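Local atomic coordinates of cytochrome c-552/4 domain-containing protein (Ignicoccus hospitalis KIN4/I, PDB entry 4QO5), a protein that is of unknown function but, as a membrane-associated octaheme cytochrome c, probably takes part in electron transfer. Residues A[299-304]-A[404-409]; A[136-141]-A[455-460]; A[61-66]-A[113-118]. All blocks are in the same frame, centred on the assembly; numbering follows the deposited sequence.

Interaction 1 of 3, residues A[299-304]-A[404-409]. With HEC (heme c), chain F.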
loop_
_atom_site.group_PDB
_atom_site.type_symbol
_atom_site.label_atom_id
_atom_site.label_comp_id
_atom_site.label_asym_id
_atom_site.label_seq_id
_atom_site.Cartn_x
_atom_site.Cartn_y
_atom_site.Cartn_z
ATOM N N GLU A 299 3.342 34.011 -17.325
ATOM C CA GLU A 299 4.490 34.038 -16.419
ATOM C C GLU A 299 4.988 32.630 -16.109
ATOM O O GLU A 299 4.199 31.732 -15.800
ATOM C CB GLU A 299 4.120 34.732 -15.105
ATOM C CG GLU A 299 5.221 34.691 -14.047
ATOM C CD GLU A 299 4.760 35.193 -12.681
ATOM O OE1 GLU A 299 3.570 35.010 -12.338
ATOM O OE2 GLU A 299 5.593 35.769 -11.948
ATOM N N VAL A 300 6.300 32.436 -16.171
ATOM C CA VAL A 300 6.881 31.177 -15.726
ATOM C C VAL A 300 6.827 31.111 -14.205
ATOM O O VAL A 300 7.395 31.952 -13.516
ATOM C CB VAL A 300 8.331 31.008 -16.218
ATOM C CG1 VAL A 300 8.962 29.746 -15.619
ATOM C CG2 VAL A 300 8.356 30.937 -17.729
ATOM N N ILE A 301 6.112 30.123 -13.685
ATOM C CA ILE A 301 6.005 29.910 -12.250
ATOM C C ILE A 301 7.213 29.144 -11.726
ATOM O O ILE A 301 7.728 29.418 -10.638
ATOM C CB ILE A 301 4.708 29.132 -11.931
ATOM C CG1 ILE A 301 3.484 29.996 -12.254
ATOM C CG2 ILE A 301 4.690 28.649 -10.470
ATOM C CD1 ILE A 301 2.167 29.189 -12.265
ATOM N N ALA A 302 7.673 28.174 -12.508
ATOM C CA ALA A 302 8.853 27.412 -12.136
ATOM C C ALA A 302 9.510 26.935 -13.417
ATOM O O ALA A 302 8.826 26.428 -14.304
ATOM C CB ALA A 302 8.467 26.207 -11.270
ATOM N N GLU A 303 10.823 27.117 -13.516
ATOM C CA GLU A 303 11.581 26.566 -14.637
ATOM C C GLU A 303 11.800 25.066 -14.457
ATOM O O GLU A 303 12.054 24.582 -13.346
ATOM C CB GLU A 303 12.933 27.288 -14.771
ATOM C CG GLU A 303 12.808 28.766 -15.095
ATOM C CD GLU A 303 12.454 29.042 -16.559
ATOM O OE1 GLU A 303 12.485 28.100 -17.386
ATOM O OE2 GLU A 303 12.154 30.213 -16.887
ATOM N N ARG A 304 11.708 24.320 -15.550
ATOM C CA ARG A 304 11.973 22.887 -15.489
ATOM C C ARG A 304 13.382 22.626 -14.970
ATOM O O ARG A 304 14.336 23.375 -15.292
ATOM C CB ARG A 304 11.819 22.255 -16.863
ATOM C CG ARG A 304 11.805 20.720 -16.834
ATOM C CD ARG A 304 11.806 20.167 -18.233
ATOM N NE ARG A 304 10.583 20.496 -18.958
ATOM C CZ ARG A 304 10.526 21.277 -20.031
ATOM N NH1 ARG A 304 11.626 21.871 -20.496
ATOM N NH2 ARG A 304 9.355 21.478 -20.627
ATOM N N VAL A 404 7.112 27.945 -2.488
ATOM C CA VAL A 404 5.881 28.625 -2.083
ATOM C C VAL A 404 5.175 29.242 -3.298
ATOM O O VAL A 404 3.954 29.253 -3.374
ATOM C CB VAL A 404 6.171 29.647 -0.965
ATOM C CG1 VAL A 404 4.948 30.551 -0.669
ATOM C CG2 VAL A 404 6.623 28.894 0.287
ATOM N N LYS A 405 5.953 29.696 -4.272
ATOM C CA LYS A 405 5.406 30.260 -5.510
ATOM C C LYS A 405 4.606 29.196 -6.292
ATOM O O LYS A 405 3.586 29.505 -6.918
ATOM C CB LYS A 405 6.544 30.848 -6.360
ATOM C CG LYS A 405 6.098 31.634 -7.589
ATOM C CD LYS A 405 7.306 32.264 -8.303
ATOM C CE LYS A 405 6.957 32.665 -9.725
ATOM N NZ LYS A 405 8.094 33.341 -10.412
ATOM N N ILE A 406 5.063 27.946 -6.248
ATOM C CA ILE A 406 4.290 26.850 -6.819
ATOM C C ILE A 406 2.976 26.643 -6.069
ATOM O O ILE A 406 1.922 26.600 -6.695
ATOM C CB ILE A 406 5.081 25.528 -6.869
ATOM C CG1 ILE A 406 6.311 25.700 -7.767
ATOM C CG2 ILE A 406 4.174 24.390 -7.368
ATOM C CD1 ILE A 406 7.228 24.476 -7.824
ATOM N N CYS A 407 3.031 26.530 -4.738
ATOM C CA CYS A 407 1.804 26.356 -3.946
ATOM C C CYS A 407 0.814 27.470 -4.222
ATOM O O CYS A 407 -0.409 27.242 -4.178
ATOM C CB CYS A 407 2.073 26.383 -2.443
ATOM S SG CYS A 407 3.562 25.561 -1.947
ATOM N N SER A 408 1.357 28.667 -4.466
ATOM C CA SER A 408 0.566 29.879 -4.647
ATOM C C SER A 408 -0.277 29.885 -5.907
ATOM O O SER A 408 -1.146 30.740 -6.071
ATOM C CB SER A 408 1.472 31.114 -4.638
ATOM O OG SER A 408 1.955 31.321 -3.325
ATOM N N ALA A 409 -0.040 28.923 -6.790
ATOM C CA ALA A 409 -0.944 28.741 -7.918
ATOM C C ALA A 409 -2.313 28.283 -7.427
ATOM O O ALA A 409 -3.324 28.513 -8.098
ATOM C CB ALA A 409 -0.376 27.733 -8.914
HETATM FE FE HEC F . 13.502 13.620 -18.031
HETATM C CHA HEC F . 10.826 15.459 -19.232
HETATM C CHB HEC F . 15.108 13.897 -21.013
HETATM C CHC HEC F . 16.196 11.828 -16.775
HETATM C CHD HEC F . 11.954 13.339 -15.019
HETATM N NA HEC F . 13.007 14.470 -19.735
HETATM C C1A HEC F . 11.913 15.243 -20.052
HETATM C C2A HEC F . 12.054 15.748 -21.389
HETATM C C3A HEC F . 13.230 15.330 -21.853
HETATM C C4A HEC F . 13.880 14.525 -20.837
HETATM C CMA HEC F . 13.810 15.635 -23.241
HETATM C CAA HEC F . 11.034 16.632 -22.137
HETATM C CBA HEC F . 11.037 18.047 -21.540
HETATM C CGA HEC F . 12.344 18.721 -21.880
HETATM O O1A HEC F . 12.530 19.108 -23.062
HETATM O O2A HEC F . 13.194 18.869 -20.972
HETATM N NB HEC F . 15.232 12.971 -18.779
HETATM C C1B HEC F . 15.791 13.268 -19.999
HETATM C C2B HEC F . 17.158 12.779 -20.003
HETATM C C3B HEC F . 17.389 12.288 -18.766
HETATM C C4B HEC F . 16.200 12.352 -18.025
HETATM C CMB HEC F . 18.144 13.023 -21.173
HETATM C CAB HEC F . 18.544 11.729 -17.907
HETATM C CBB HEC F . 19.853 12.570 -18.123
HETATM N NC HEC F . 14.044 12.790 -16.331
HETATM C C1C HEC F . 15.117 12.027 -15.949
HETATM C C2C HEC F . 14.825 11.297 -14.739
HETATM C C3C HEC F . 13.797 11.991 -14.227
HETATM C C4C HEC F . 13.174 12.750 -15.246
HETATM C CMC HEC F . 15.973 10.647 -13.925
HETATM C CAC HEC F . 13.041 11.987 -12.899
HETATM C CBC HEC F . 13.937 11.944 -11.626
HETATM N ND HEC F . 11.686 14.266 -17.251
HETATM C C1D HEC F . 11.269 14.061 -15.950
HETATM C C2D HEC F . 10.026 14.734 -15.732
HETATM C C3D HEC F . 9.665 15.370 -17.062
HETATM C C4D HEC F . 10.775 15.054 -17.934
HETATM C CMD HEC F . 9.198 14.760 -14.428
HETATM C CAD HEC F . 8.457 16.262 -17.390
HETATM C CBD HEC F . 9.009 17.674 -17.131
HETATM C CGD HEC F . 7.951 18.737 -17.056
HETATM O O1D HEC F . 8.251 19.900 -17.441
HETATM O O2D HEC F . 6.817 18.447 -16.602
#
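Lys405, near the C-terminal end of helix 393-407, lays its chain from CG outward along the bent strand 300-302. Its CG stands anti to the backbone N (chi1 -172°) and every later torsion is extended, so the chain leaves CB as a straight rod. Lys405 CG lies 4.4 Å from Ile301 CG2, CD then passes alongside the Ile301 carbonyl, and CE comes to 3.5 Å from Ile301 O. At the tip, Lys405 NZ makes a weak hydrogen bond to Val300 O (3.5 Å). It also meets Glu299 OE2 tip to tip at 3.8 Å, a long salt bridge between two extended chains on the outer margin of the contact. Ile301 O itself has a firmer partner in Gln402 NE2, one turn earlier on the same helix.

Beneath these polar groups the contact is buried and apolar. Ile301 CG2, anti to its backbone N, packs 4.3 Å from Ile406 CG1, while Ala302 CB touches Ile406 CD1 at 4.1 Å. Leu292 of the partner strand completes this cluster against both isoleucines. Further along, Arg304 bends at chi3 (-66°) and turns to a heme. Its NE donates to propionate oxygen O1D at 2.8 Å (N-H...O 156°), and CBA of the other propionate sits 3.5 Å above the guanidinium plane, over its centre, so one arginine touches both propionates.

On the helix side, Cys407 is linked covalently to a different heme, and the backbone of Ala409 bonds to a second subunit. Ile301 and Ala302 both face Leu292 across the two-stranded antiparallel sheet, and Ile301 has helical backbone angles: the contact sets a classic beta bulge against the helix end that leads into a CXXCH heme-attachment motif.

Interaction 2 of 3, residues A[136-141]-A[455-460]. With CA (calcium ion), chain J; NAG (2-acetamido-2-deoxy-beta-D-glucopyranose), chain K; HEC (heme c), chain E.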
loop_
_atom_site.group_PDB
_atom_site.type_symbol
_atom_site.label_atom_id
_atom_site.label_comp_id
_atom_site.label_asym_id
_atom_site.label_seq_id
_atom_site.Cartn_x
_atom_site.Cartn_y
_atom_site.Cartn_z
ATOM N N ASN A 136 31.132 5.831 -0.272
ATOM C CA ASN A 136 31.162 6.407 1.064
ATOM C C ASN A 136 31.405 5.256 2.032
ATOM O O ASN A 136 30.570 4.343 2.132
ATOM C CB ASN A 136 29.828 7.108 1.374
ATOM C CG ASN A 136 29.838 7.831 2.704
ATOM O OD1 ASN A 136 30.190 7.254 3.738
ATOM N ND2 ASN A 136 29.460 9.111 2.686
ATOM N N PRO A 137 32.544 5.277 2.743
ATOM C CA PRO A 137 32.876 4.114 3.575
ATOM C C PRO A 137 31.833 3.845 4.657
ATOM O O PRO A 137 31.569 2.683 4.951
ATOM C CB PRO A 137 34.239 4.477 4.178
ATOM C CG PRO A 137 34.347 5.955 4.044
ATOM C CD PRO A 137 33.577 6.325 2.809
ATOM N N ILE A 138 31.238 4.892 5.224
ATOM C CA ILE A 138 30.203 4.701 6.240
ATOM C C ILE A 138 28.929 4.149 5.623
ATOM O O ILE A 138 28.360 3.189 6.131
ATOM C CB ILE A 138 29.878 6.014 6.994
ATOM C CG1 ILE A 138 31.133 6.584 7.647
ATOM C CG2 ILE A 138 28.793 5.779 8.047
ATOM C CD1 ILE A 138 31.800 5.652 8.632
ATOM N N TYR A 139 28.487 4.731 4.511
ATOM C CA TYR A 139 27.241 4.273 3.905
ATOM C C TYR A 139 27.414 2.873 3.333
ATOM O O TYR A 139 26.487 2.067 3.354
ATOM C CB TYR A 139 26.738 5.230 2.818
ATOM C CG TYR A 139 26.525 6.657 3.313
ATOM C CD1 TYR A 139 26.553 6.954 4.669
ATOM C CD2 TYR A 139 26.301 7.699 2.418
ATOM C CE1 TYR A 139 26.379 8.256 5.124
ATOM C CE2 TYR A 139 26.115 9.004 2.864
ATOM C CZ TYR A 139 26.159 9.271 4.215
ATOM O OH TYR A 139 25.988 10.564 4.663
ATOM N N ARG A 140 28.604 2.589 2.819
ATOM C CA ARG A 140 28.868 1.256 2.283
ATOM C C ARG A 140 28.861 0.210 3.394
ATOM O O ARG A 140 28.485 -0.952 3.174
ATOM C CB ARG A 140 30.194 1.249 1.517
ATOM C CG ARG A 140 30.620 -0.107 1.003
ATOM C CD ARG A 140 29.573 -0.703 0.065
ATOM N NE ARG A 140 30.097 -1.861 -0.657
ATOM C CZ ARG A 140 30.958 -1.776 -1.669
ATOM N NH1 ARG A 140 31.388 -0.587 -2.074
ATOM N NH2 ARG A 140 31.382 -2.875 -2.279
ATOM N N ALA A 141 29.271 0.622 4.590
ATOM C CA ALA A 141 29.209 -0.261 5.740
ATOM C C ALA A 141 27.756 -0.613 6.066
ATOM O O ALA A 141 27.452 -1.746 6.456
ATOM C CB ALA A 141 29.894 0.374 6.930
ATOM N N ALA A 455 37.484 1.414 13.038
ATOM C CA ALA A 455 38.341 0.958 11.947
ATOM C C ALA A 455 37.626 -0.047 11.037
ATOM O O ALA A 455 38.109 -0.362 9.945
ATOM C CB ALA A 455 39.620 0.353 12.504
ATOM N N LYS A 456 36.485 -0.551 11.507
ATOM C CA LYS A 456 35.648 -1.484 10.764
ATOM C C LYS A 456 34.198 -1.035 10.877
ATOM O O LYS A 456 33.449 -1.570 11.692
ATOM C CB LYS A 456 35.773 -2.889 11.351
ATOM C CG LYS A 456 36.828 -3.776 10.715
ATOM C CD LYS A 456 36.179 -5.021 10.113
ATOM C CE LYS A 456 35.407 -5.820 11.164
ATOM N NZ LYS A 456 34.482 -6.832 10.563
ATOM N N PRO A 457 33.794 -0.050 10.055
ATOM C CA PRO A 457 32.485 0.618 10.149
ATOM C C PRO A 457 31.256 -0.305 10.037
ATOM O O PRO A 457 30.165 0.100 10.443
ATOM C CB PRO A 457 32.502 1.605 8.974
ATOM C CG PRO A 457 33.909 1.719 8.557
ATOM C CD PRO A 457 34.599 0.451 8.926
ATOM N N VAL A 458 31.403 -1.511 9.505
ATOM C CA VAL A 458 30.253 -2.411 9.459
ATOM C C VAL A 458 29.757 -2.703 10.883
ATOM O O VAL A 458 28.584 -2.997 11.091
ATOM C CB VAL A 458 30.575 -3.722 8.692
ATOM C CG1 VAL A 458 31.582 -4.559 9.468
ATOM C CG2 VAL A 458 29.298 -4.520 8.427
ATOM N N THR A 459 30.658 -2.591 11.863
ATOM C CA THR A 459 30.331 -2.861 13.263
ATOM C C THR A 459 29.429 -1.804 13.888
ATOM O O THR A 459 28.976 -1.959 15.026
ATOM C CB THR A 459 31.604 -2.973 14.130
ATOM O OG1 THR A 459 32.277 -1.701 14.172
ATOM C CG2 THR A 459 32.532 -4.028 13.571
ATOM N N LEU A 460 29.182 -0.721 13.155
ATOM C CA LEU A 460 28.255 0.310 13.607
ATOM C C LEU A 460 26.813 -0.140 13.451
ATOM O O LEU A 460 25.932 0.382 14.127
ATOM C CB LEU A 460 28.443 1.594 12.801
ATOM C CG LEU A 460 29.769 2.324 12.988
ATOM C CD1 LEU A 460 29.982 3.317 11.852
ATOM C CD2 LEU A 460 29.748 3.036 14.341
HETATM CA CA CA J . 28.182 -3.636 16.371
HETATM C C1 NAG K . 32.004 -3.699 1.475
HETATM C C2 NAG K . 33.204 -3.394 2.300
HETATM C C3 NAG K . 34.444 -3.679 1.470
HETATM C C4 NAG K . 34.411 -5.132 0.975
HETATM C C5 NAG K . 33.055 -5.480 0.342
HETATM C C6 NAG K . 32.893 -6.953 0.040
HETATM C C7 NAG K . 32.886 -1.651 4.020
HETATM C C8 NAG K . 32.924 -0.178 4.306
HETATM N N2 NAG K . 33.186 -2.011 2.766
HETATM O O3 NAG K . 35.607 -3.411 2.241
HETATM O O4 NAG K . 35.405 -5.347 -0.014
HETATM O O5 NAG K . 31.968 -5.102 1.199
HETATM O O6 NAG K . 33.401 -7.772 1.084
HETATM O O7 NAG K . 32.606 -2.471 4.894
HETATM FE FE HEC E . 18.836 4.358 -0.571
HETATM C CHA HEC E . 19.278 7.806 -0.370
HETATM C CHB HEC E . 21.386 3.977 1.678
HETATM C CHC HEC E . 18.332 0.954 -0.554
HETATM C CHD HEC E . 15.975 4.788 -2.347
HETATM N NA HEC E . 20.041 5.661 0.482
HETATM C C1A HEC E . 20.152 7.024 0.339
HETATM C C2A HEC E . 21.331 7.465 1.059
HETATM C C3A HEC E . 21.883 6.390 1.618
HETATM C C4A HEC E . 21.087 5.246 1.274
HETATM C CMA HEC E . 23.139 6.289 2.507
HETATM C CAA HEC E . 21.865 8.914 1.144
HETATM C CBA HEC E . 23.018 8.962 0.134
HETATM C CGA HEC E . 23.614 10.344 -0.018
HETATM O O1A HEC E . 24.791 10.543 0.380
HETATM O O2A HEC E . 22.910 11.241 -0.537
HETATM N NB HEC E . 19.704 2.818 0.347
HETATM C C1B HEC E . 20.720 2.852 1.270
HETATM C C2B HEC E . 21.060 1.512 1.670
HETATM C C3B HEC E . 20.158 0.698 1.106
HETATM C C4B HEC E . 19.341 1.487 0.215
HETATM C CMB HEC E . 22.114 1.193 2.759
HETATM C CAB HEC E . 19.910 -0.824 1.218
HETATM C CBB HEC E . 20.421 -1.601 2.450
HETATM N NC HEC E . 17.440 3.094 -1.232
HETATM C C1C HEC E . 17.432 1.717 -1.246
HETATM C C2C HEC E . 16.452 1.262 -2.212
HETATM C C3C HEC E . 15.753 2.365 -2.518
HETATM C C4C HEC E . 16.407 3.519 -2.026
HETATM C CMC HEC E . 16.056 -0.233 -2.336
HETATM C CAC HEC E . 14.523 2.682 -3.351
HETATM C CBC HEC E . 13.332 1.780 -2.907
HETATM N ND HEC E . 17.797 6.028 -1.260
HETATM C C1D HEC E . 16.607 5.953 -1.961
HETATM C C2D HEC E . 16.115 7.284 -2.193
HETATM C C3D HEC E . 17.130 8.227 -1.565
HETATM C C4D HEC E . 18.142 7.363 -1.010
HETATM C CMD HEC E . 14.826 7.670 -2.925
HETATM C CAD HEC E . 17.075 9.772 -1.494
HETATM C CBD HEC E . 16.058 10.125 -0.413
HETATM C CGD HEC E . 16.079 11.597 -0.100
HETATM O O1D HEC E . 15.088 12.078 0.504
HETATM O O2D HEC E . 17.062 12.287 -0.446
HETATM O O HOH W 1 17.231 4.485 1.363
HETATM O O HOH W 2 29.876 -5.249 15.955
#
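Residues 137-141 form the first turn of helix 137-147, whereas 457-460 have helical backbone angles without the regular bonding of a helix. The two backbones come very near, with Ala141 CA and Val458 CA 4.4 Å apart, close enough that the Ala141 methyl packs directly on the loop backbone. Ala141 points at the loop, and its CB lies 3.5 Å from Pro457 C and Val458 N, and equally near Pro457 CB.

Beside it, Ile138 crosses Pro457 at about a right angle. Its chain folds at chi2 (-59°), which brings CD1 to 4.1 Å from Pro457 CB and within looser reach of Leu460 CD1. The side-chain contacts are thus apolar and few, lying near the protein surface.

The helix start is fixed separately. Asn136 OD1 caps it, accepting from Tyr139 N at 3.1 Å (N-H...O 165°) and weakly from Ile138 N, while Asn136 ND2 bonds to Pro364 O. The same ND2 sits 3.3 Å above one face of the Tyr139 ring, offset toward the rim. Against the opposite face rests the heme methyl CMA, 3.5 Å from Tyr139 CG. The iron of that heme carries a water on one side. A glycan probably attached at Asn144 lies along Arg140, and its acetyl methyl approaches Pro137 O.

Within the loop, Thr459 OG1 hydrogen-bonds to Lys456 O, and Thr459 O binds calcium at 2.3 Å. His451 O, the carboxylates of Asp462, Glu463 and Glu466, and a water are among its other ligands. The arrangement is an N-capped helix of a heme pocket resting on a calcium-binding loop.

Interaction 3 of 3, residues A[61-66]-A[113-118]. With HEC (heme c), chain D.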
loop_
_atom_site.group_PDB
_atom_site.type_symbol
_atom_site.label_atom_id
_atom_site.label_comp_id
_atom_site.label_asym_id
_atom_site.label_seq_id
_atom_site.Cartn_x
_atom_site.Cartn_y
_atom_site.Cartn_z
ATOM N N VAL A 61 13.274 19.830 -27.327
ATOM C CA VAL A 61 14.663 19.537 -27.699
ATOM C C VAL A 61 15.477 20.726 -27.222
ATOM O O VAL A 61 14.926 21.812 -27.060
ATOM C CB VAL A 61 14.866 19.402 -29.220
ATOM C CG1 VAL A 61 14.247 18.118 -29.728
ATOM C CG2 VAL A 61 14.306 20.620 -29.950
ATOM N N SER A 62 16.776 20.544 -26.983
ATOM C CA SER A 62 17.553 21.644 -26.453
ATOM C C SER A 62 18.941 21.789 -27.070
ATOM O O SER A 62 19.523 22.852 -26.995
ATOM C CB SER A 62 17.657 21.569 -24.929
ATOM O OG SER A 62 18.370 20.419 -24.525
ATOM N N THR A 63 19.457 20.740 -27.703
ATOM C CA THR A 63 20.695 20.905 -28.457
ATOM C C THR A 63 20.394 21.725 -29.708
ATOM O O THR A 63 19.501 21.371 -30.465
ATOM C CB THR A 63 21.298 19.560 -28.873
ATOM O OG1 THR A 63 21.484 18.729 -27.720
ATOM C CG2 THR A 63 22.652 19.778 -29.563
ATOM N N PRO A 64 21.139 22.825 -29.934
ATOM C CA PRO A 64 20.857 23.659 -31.108
ATOM C C PRO A 64 20.851 22.846 -32.395
ATOM O O PRO A 64 21.658 21.931 -32.525
ATOM C CB PRO A 64 22.023 24.653 -31.118
ATOM C CG PRO A 64 22.423 24.758 -29.685
ATOM C CD PRO A 64 22.226 23.383 -29.108
ATOM N N LEU A 65 19.956 23.175 -33.324
ATOM C CA LEU A 65 19.790 22.361 -34.519
ATOM C C LEU A 65 21.094 22.210 -35.284
ATOM O O LEU A 65 21.405 21.113 -35.755
ATOM C CB LEU A 65 18.701 22.916 -35.441
ATOM C CG LEU A 65 18.312 22.035 -36.635
ATOM C CD1 LEU A 65 17.781 20.648 -36.229
ATOM C CD2 LEU A 65 17.278 22.767 -37.478
ATOM N N ASP A 66 21.865 23.293 -35.396
ATOM C CA ASP A 66 23.110 23.222 -36.157
ATOM C C ASP A 66 24.216 22.415 -35.461
ATOM O O ASP A 66 25.278 22.182 -36.041
ATOM C CB ASP A 66 23.611 24.622 -36.571
ATOM C CG ASP A 66 23.914 25.530 -35.385
ATOM O OD1 ASP A 66 23.821 25.081 -34.227
ATOM O OD2 ASP A 66 24.267 26.708 -35.617
ATOM N N CYS A 113 20.637 15.446 -28.573
ATOM C CA CYS A 113 19.492 16.331 -28.807
ATOM C C CYS A 113 18.944 17.033 -27.569
ATOM O O CYS A 113 18.241 18.018 -27.700
ATOM C CB CYS A 113 18.363 15.562 -29.480
ATOM S SG CYS A 113 19.007 14.907 -30.981
ATOM N N HIS A 114 19.283 16.532 -26.384
ATOM C CA HIS A 114 18.768 17.090 -25.133
ATOM C C HIS A 114 19.911 17.492 -24.244
ATOM O O HIS A 114 20.005 17.042 -23.103
ATOM C CB HIS A 114 17.924 16.053 -24.398
ATOM C CG HIS A 114 16.765 15.576 -25.194
ATOM N ND1 HIS A 114 15.796 16.427 -25.671
ATOM C CD2 HIS A 114 16.428 14.340 -25.619
ATOM C CE1 HIS A 114 14.894 15.736 -26.337
ATOM N NE2 HIS A 114 15.260 14.471 -26.329
ATOM N N ARG A 115 20.787 18.343 -24.769
ATOM C CA ARG A 115 21.978 18.760 -24.034
ATOM C C ARG A 115 21.668 19.366 -22.663
ATOM O O ARG A 115 22.316 19.031 -21.654
ATOM C CB ARG A 115 22.802 19.739 -24.882
ATOM C CG ARG A 115 24.017 20.285 -24.161
ATOM C CD ARG A 115 25.163 20.446 -25.144
ATOM N NE ARG A 115 25.013 21.617 -25.993
ATOM C CZ ARG A 115 25.596 21.756 -27.182
ATOM N NH1 ARG A 115 26.337 20.777 -27.693
ATOM N NH2 ARG A 115 25.416 22.866 -27.873
ATOM N N THR A 116 20.664 20.231 -22.608
ATOM C CA THR A 116 20.402 20.964 -21.365
ATOM C C THR A 116 19.993 20.009 -20.246
ATOM O O THR A 116 20.456 20.134 -19.102
ATOM C CB THR A 116 19.338 22.056 -21.558
ATOM O OG1 THR A 116 19.769 22.958 -22.582
ATOM C CG2 THR A 116 19.126 22.839 -20.260
ATOM N N GLU A 117 19.157 19.032 -20.589
ATOM C CA GLU A 117 18.677 18.074 -19.617
ATOM C C GLU A 117 19.820 17.240 -19.055
ATOM O O GLU A 117 19.905 17.004 -17.849
ATOM C CB GLU A 117 17.597 17.176 -20.233
ATOM C CG GLU A 117 16.292 17.906 -20.541
ATOM C CD GLU A 117 16.371 18.853 -21.740
ATOM O OE1 GLU A 117 17.329 18.763 -22.535
ATOM O OE2 GLU A 117 15.473 19.720 -21.879
ATOM N N VAL A 118 20.712 16.802 -19.934
ATOM C CA VAL A 118 21.835 15.994 -19.493
ATOM C C VAL A 118 22.832 16.814 -18.658
ATOM O O VAL A 118 23.336 16.329 -17.629
ATOM C CB VAL A 118 22.496 15.289 -20.689
ATOM C CG1 VAL A 118 23.670 14.427 -20.230
ATOM C CG2 VAL A 118 21.457 14.410 -21.408
HETATM FE FE HEC D . 14.234 12.776 -27.133
HETATM C CHA HEC D . 11.194 14.347 -27.143
HETATM C CHB HEC D . 13.766 11.911 -23.848
HETATM C CHC HEC D . 17.027 10.930 -27.283
HETATM C CHD HEC D . 14.942 13.999 -30.261
HETATM N NA HEC D . 12.748 13.050 -25.766
HETATM C C1A HEC D . 11.567 13.730 -25.976
HETATM C C2A HEC D . 10.765 13.645 -24.776
HETATM C C3A HEC D . 11.493 12.971 -23.867
HETATM C C4A HEC D . 12.748 12.590 -24.472
HETATM C CMA HEC D . 11.098 12.627 -22.415
HETATM C CAA HEC D . 9.353 14.287 -24.597
HETATM C CBA HEC D . 8.312 13.177 -24.788
HETATM C CGA HEC D . 6.925 13.666 -24.438
HETATM O O1A HEC D . 6.658 14.896 -24.423
HETATM O O2A HEC D . 6.064 12.790 -24.176
HETATM N NB HEC D . 15.172 11.744 -25.815
HETATM C C1B HEC D . 14.820 11.389 -24.534
HETATM C C2B HEC D . 15.715 10.395 -24.043
HETATM C C3B HEC D . 16.564 10.108 -25.059
HETATM C C4B HEC D . 16.256 10.941 -26.158
HETATM C CMB HEC D . 15.574 9.793 -22.629
HETATM C CAB HEC D . 17.689 9.101 -25.288
HETATM C CBB HEC D . 17.384 7.723 -24.596
HETATM N NC HEC D . 15.744 12.551 -28.470
HETATM C C1C HEC D . 16.801 11.700 -28.385
HETATM C C2C HEC D . 17.720 11.957 -29.485
HETATM C C3C HEC D . 16.948 12.565 -30.419
HETATM C C4C HEC D . 15.809 13.105 -29.718
HETATM C CMC HEC D . 18.820 10.902 -29.781
HETATM C CAC HEC D . 17.203 13.031 -31.887
HETATM C CBC HEC D . 18.166 12.195 -32.760
HETATM N ND HEC D . 13.263 13.952 -28.466
HETATM C C1D HEC D . 13.723 14.316 -29.719
HETATM C C2D HEC D . 12.731 15.082 -30.409
HETATM C C3D HEC D . 11.565 15.210 -29.449
HETATM C C4D HEC D . 11.977 14.498 -28.257
HETATM C CMD HEC D . 12.810 15.681 -31.829
HETATM C CAD HEC D . 10.257 15.965 -29.751
HETATM C CBD HEC D . 10.430 17.367 -29.162
HETATM C CGD HEC D . 9.277 18.277 -29.507
HETATM O O1D HEC D . 9.313 19.489 -29.112
HETATM O O2D HEC D . 8.331 17.793 -30.174
#
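Cys113 O is gripped by two backbone N-H groups in succession. Ser62 N donates in the carbonyl plane at 3.0 Å (172°), and Thr63 N donates from above that plane, also at 3.0 Å and almost straight (174°). Ser62 OG is held twice as well: it donates to the syn lone pair of Glu117 OE1 at 2.8 Å and accepts from Thr116 N, in the first turn of helix 115-122, at 3.0 Å (157°). The hydroxyl thus bridges a first-turn N-H of the helix and the Glu117 carboxylate.

Beyond it, Thr63 CG2 lies over one face of the Arg115 guanidinium, which forms a salt bridge with Glu67; Thr63 OG1 bonds to Ala111 O. Val61 CG1 touches the heme rim at C2D, 3.5 Å away.

Cys113 and His114 close a CXXCH motif, in which Cys113 is joined covalently to heme CAC, although the bond is stretched in the model. His114 NE2 binds the heme FE at 2.1 Å, with Met43 SD as the other axial ligand. Histidine-methionine ligation usually raises the reduction potential relative to bis-histidine, and the carbonyl of Cys113, which accepts two hydrogen bonds, probably helps to fix the backbone next to the axial histidine.

Overall arrangement
Interactions 1 and 3 are partly buried and lie near each other, their nearest atoms about 5 Å apart, whereas interaction 2 is a surface contact on the opposite side of the chain's centre, about 41 Å from both by centres. Interactions 1 and 3 meet at one heme: Arg304 lies against its propionates, and Glu117 reaches the same group. Their chemistry differs, since interaction 3 rests on backbone and hydroxyl hydrogen bonds at a covalent heme site, interaction 1 on apolar side chains with a long charged pair at the margin. Interaction 2 relies on close van der Waals contact, mainly apolar, and joins segments more than 300 residues apart, between a heme pocket and calcium.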